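Local structure of endoglucanase (Clostridium thermocellum, 2YIK) at residues A[299-311]-A[321-333]. The protein probably hydrolyses internal beta-1,4-glucosidic linkages of cellulose, as a family 9 glycoside hydrolase whose catalytic domain binds calcium and zinc. Residues are numbered along the deposited sequence; the frame is centred on the assembly and turned at random.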
# COMPACT_ATOMS: atom_id res chain seq x y z
N LEU A 299 4.78 21.43 5.15
CA LEU A 299 6.05 21.08 5.76
C LEU A 299 5.99 21.41 7.25
O LEU A 299 6.55 20.68 8.07
CB LEU A 299 7.20 21.85 5.11
CG LEU A 299 8.59 21.31 5.45
CD1 LEU A 299 8.74 19.87 4.94
CD2 LEU A 299 9.65 22.22 4.81
N ASP A 300 5.29 22.49 7.60
CA ASP A 300 5.14 22.88 9.00
C ASP A 300 4.34 21.83 9.75
O ASP A 300 4.60 21.56 10.92
CB ASP A 300 4.42 24.23 9.13
CG ASP A 300 5.29 25.41 8.73
OD1 ASP A 300 6.53 25.30 8.80
OD2 ASP A 300 4.73 26.46 8.36
N GLU A 301 3.33 21.26 9.09
CA GLU A 301 2.53 20.24 9.73
C GLU A 301 3.35 18.96 9.90
O GLU A 301 3.23 18.27 10.91
CB GLU A 301 1.26 19.95 8.92
CG GLU A 301 0.19 21.03 9.06
CD GLU A 301 -0.23 21.23 10.51
OE1 GLU A 301 -0.80 20.30 11.12
OE2 GLU A 301 0.02 22.33 11.04
N ALA A 302 4.18 18.65 8.90
CA ALA A 302 5.01 17.46 8.98
C ALA A 302 6.01 17.61 10.13
O ALA A 302 6.18 16.69 10.93
CB ALA A 302 5.75 17.24 7.67
N PHE A 303 6.65 18.77 10.21
CA PHE A 303 7.63 19.02 11.25
C PHE A 303 7.02 19.02 12.65
O PHE A 303 7.68 18.64 13.61
CB PHE A 303 8.36 20.34 11.01
CG PHE A 303 9.34 20.31 9.86
CD1 PHE A 303 9.70 19.11 9.26
CD2 PHE A 303 9.93 21.49 9.40
CE1 PHE A 303 10.65 19.06 8.23
CE2 PHE A 303 10.88 21.46 8.38
CZ PHE A 303 11.24 20.24 7.79
N LYS A 304 5.76 19.42 12.75
CA LYS A 304 5.07 19.46 14.04
C LYS A 304 4.90 18.07 14.68
O LYS A 304 4.99 17.93 15.90
CB LYS A 304 3.69 20.12 13.87
CG LYS A 304 2.91 20.36 15.17
CD LYS A 304 1.61 21.16 14.92
CE LYS A 304 1.89 22.49 14.21
NZ LYS A 304 0.65 23.33 13.94
N TYR A 305 4.68 17.05 13.86
CA TYR A 305 4.46 15.71 14.40
C TYR A 305 5.52 14.66 14.07
O TYR A 305 5.47 13.56 14.62
CB TYR A 305 3.09 15.22 13.95
CG TYR A 305 1.94 16.11 14.39
CD1 TYR A 305 1.48 16.10 15.71
CD2 TYR A 305 1.33 16.98 13.49
CE1 TYR A 305 0.44 16.93 16.12
CE2 TYR A 305 0.28 17.81 13.88
CZ TYR A 305 -0.16 17.78 15.20
OH TYR A 305 -1.20 18.60 15.59
N TYR A 306 6.46 14.99 13.21
CA TYR A 306 7.51 14.05 12.82
C TYR A 306 8.36 13.54 13.99
O TYR A 306 9.01 14.32 14.69
CB TYR A 306 8.42 14.67 11.75
CG TYR A 306 9.56 13.78 11.28
CD1 TYR A 306 9.34 12.44 10.96
CD2 TYR A 306 10.85 14.29 11.12
CE1 TYR A 306 10.38 11.63 10.48
CE2 TYR A 306 11.90 13.49 10.64
CZ TYR A 306 11.66 12.16 10.33
OH TYR A 306 12.68 11.34 9.88
N ASP A 307 8.36 12.22 14.18
CA ASP A 307 9.14 11.58 15.24
C ASP A 307 10.46 11.15 14.60
O ASP A 307 10.55 10.10 13.97
CB ASP A 307 8.37 10.35 15.77
CG ASP A 307 9.08 9.67 16.95
OD1 ASP A 307 10.22 10.05 17.27
OD2 ASP A 307 8.48 8.75 17.54
N TYR A 308 11.48 11.99 14.76
CA TYR A 308 12.80 11.74 14.20
C TYR A 308 13.41 10.44 14.71
O TYR A 308 14.28 9.86 14.06
CB TYR A 308 13.72 12.92 14.55
CG TYR A 308 15.10 12.89 13.93
CD1 TYR A 308 15.31 13.25 12.60
CD2 TYR A 308 16.22 12.57 14.71
CE1 TYR A 308 16.59 13.28 12.05
CE2 TYR A 308 17.50 12.59 14.17
CZ TYR A 308 17.68 12.96 12.85
OH TYR A 308 18.94 13.01 12.32
N TYR A 309 12.95 9.99 15.87
CA TYR A 309 13.47 8.78 16.49
C TYR A 309 12.79 7.49 16.04
O TYR A 309 13.29 6.40 16.32
CB TYR A 309 13.36 8.91 18.02
CG TYR A 309 13.98 10.19 18.54
CD1 TYR A 309 15.30 10.52 18.23
CD2 TYR A 309 13.22 11.12 19.26
CE1 TYR A 309 15.86 11.75 18.62
CE2 TYR A 309 13.76 12.35 19.66
CZ TYR A 309 15.08 12.66 19.33
OH TYR A 309 15.61 13.89 19.69
N ALA A 310 11.68 7.61 15.33
CA ALA A 310 10.92 6.44 14.89
C ALA A 310 11.42 5.61 13.69
O ALA A 310 11.43 4.38 13.74
CB ALA A 310 9.46 6.83 14.65
N PRO A 311 11.85 6.27 12.60
CA PRO A 311 12.31 5.48 11.45
C PRO A 311 13.13 4.20 11.65
O PRO A 311 12.79 3.16 11.11
CB PRO A 311 13.05 6.50 10.60
CG PRO A 311 12.27 7.76 10.84
CD PRO A 311 12.07 7.71 12.35
N VAL A 321 4.24 4.03 8.81
CA VAL A 321 4.87 4.60 7.64
C VAL A 321 5.89 5.69 7.98
O VAL A 321 6.18 6.56 7.17
CB VAL A 321 3.80 5.16 6.66
CG1 VAL A 321 2.92 4.01 6.16
CG2 VAL A 321 2.95 6.24 7.35
N TRP A 322 6.45 5.62 9.19
CA TRP A 322 7.46 6.59 9.61
C TRP A 322 8.72 6.54 8.73
O TRP A 322 9.28 7.57 8.38
CB TRP A 322 7.87 6.36 11.07
CG TRP A 322 6.96 6.97 12.12
CD1 TRP A 322 6.41 6.34 13.20
CD2 TRP A 322 6.54 8.35 12.21
NE1 TRP A 322 5.67 7.22 13.95
CE2 TRP A 322 5.71 8.45 13.36
CE3 TRP A 322 6.75 9.49 11.42
CZ2 TRP A 322 5.14 9.67 13.77
CZ3 TRP A 322 6.17 10.70 11.82
CH2 TRP A 322 5.35 10.77 12.97
N SER A 323 9.17 5.34 8.36
CA SER A 323 10.37 5.23 7.55
C SER A 323 10.15 5.80 6.15
O SER A 323 11.05 6.42 5.60
CB SER A 323 10.87 3.77 7.47
OG SER A 323 9.86 2.89 7.02
N GLY A 324 8.97 5.58 5.59
CA GLY A 324 8.68 6.13 4.28
C GLY A 324 8.65 7.64 4.38
O GLY A 324 9.17 8.36 3.52
N THR A 325 8.04 8.13 5.46
CA THR A 325 7.93 9.56 5.70
C THR A 325 9.33 10.17 5.77
O THR A 325 9.61 11.18 5.12
CB THR A 325 7.18 9.84 7.04
OG1 THR A 325 5.83 9.36 6.93
CG2 THR A 325 7.14 11.33 7.34
N ALA A 326 10.22 9.55 6.53
CA ALA A 326 11.59 10.04 6.67
C ALA A 326 12.26 10.16 5.31
O ALA A 326 12.97 11.13 5.06
CB ALA A 326 12.41 9.13 7.57
N CYS A 327 12.02 9.19 4.43
CA CYS A 327 12.61 9.21 3.09
C CYS A 327 12.13 10.43 2.30
O CYS A 327 12.92 11.11 1.65
CB CYS A 327 12.24 7.94 2.32
SG CYS A 327 13.08 6.43 2.84
N ILE A 328 10.83 10.70 2.36
CA ILE A 328 10.29 11.82 1.61
C ILE A 328 10.78 13.16 2.15
O ILE A 328 11.14 14.05 1.38
CB ILE A 328 8.74 11.78 1.60
CG1 ILE A 328 8.28 10.41 1.08
CG2 ILE A 328 8.19 12.91 0.71
CD1 ILE A 328 8.85 10.05 -0.26
N LEU A 329 10.81 13.30 3.48
CA LEU A 329 11.30 14.53 4.09
C LEU A 329 12.77 14.73 3.71
O LEU A 329 13.22 15.86 3.52
CB LEU A 329 11.13 14.48 5.61
CG LEU A 329 9.69 14.65 6.12
CD1 LEU A 329 9.65 14.52 7.63
CD2 LEU A 329 9.16 16.01 5.69
N ALA A 330 13.52 13.64 3.60
CA ALA A 330 14.92 13.75 3.23
C ALA A 330 15.06 14.17 1.77
O ALA A 330 15.94 14.98 1.43
CB ALA A 330 15.63 12.43 3.47
N GLU A 331 14.21 13.63 0.90
CA GLU A 331 14.26 13.99 -0.52
C GLU A 331 13.84 15.46 -0.66
O GLU A 331 14.36 16.16 -1.51
CB GLU A 331 13.33 13.09 -1.34
CG GLU A 331 13.76 11.63 -1.34
CD GLU A 331 12.84 10.70 -2.12
OE1 GLU A 331 12.05 11.17 -2.97
OE2 GLU A 331 12.90 9.48 -1.88
N ILE A 332 12.91 15.90 0.17
CA ILE A 332 12.44 17.28 0.15
C ILE A 332 13.61 18.19 0.53
O ILE A 332 13.83 19.23 -0.08
CB ILE A 332 11.27 17.46 1.14
CG1 ILE A 332 9.98 16.92 0.50
CG2 ILE A 332 11.13 18.93 1.55
CD1 ILE A 332 8.83 16.80 1.46
N ASN A 333 14.36 17.77 1.54
CA ASN A 333 15.50 18.54 2.00
C ASN A 333 16.58 18.61 0.92
O ASN A 333 17.18 19.67 0.72
CB ASN A 333 16.11 17.94 3.26
CG ASN A 333 17.33 18.69 3.71
OD1 ASN A 333 18.46 18.21 3.62
ND2 ASN A 333 17.11 19.91 4.17
O HOH W 1 13.87 12.29 7.55
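L329 and W322, on one helix, pack against Y306 and the turn beyond it, joining two helices consecutive in the chain, in a domain with the (alpha/alpha)6 barrel fold of family 9 glycoside hydrolases. Methyl CD1 of L329 sits over the centre of the Y306 ring in a CH-pi contact, 3.7 Å from the centroid and 11° off the normal. The other methyl, CD2, reaches helix 299-305, 4.0 Å from L299 CD1 and close to A302 CB and F303 CE1. W322 instead meets the edge of the Y306 ring, with its CZ3 3.7 Å from Y306 CD1. Over one face of the indole lie two further CH-pi donors: A310 CB, 3.7 Å from the centroid of the five-membered ring, and D307 CB above the six-membered ring. With CG anti to the backbone N (chi1 179°), the Y306 ring is carried up against helix 322-333, and the backbone N of Y308 lies over the ring face opposite L329. P311 CG rests 3.5 Å from A326 CB. The D307-A310 type I turn that presents A310 to the indole is reinforced by an Asx turn, Y309 N donating to D307 OD1. Farther out, the hydroxyl of Y347 donates to Y306 O, and N333 on the same helix as W322 belongs to a calcium site. The buried Y306 hydroxyl donates to a water 2.8 Å from OH, which in turn donates to A326 O.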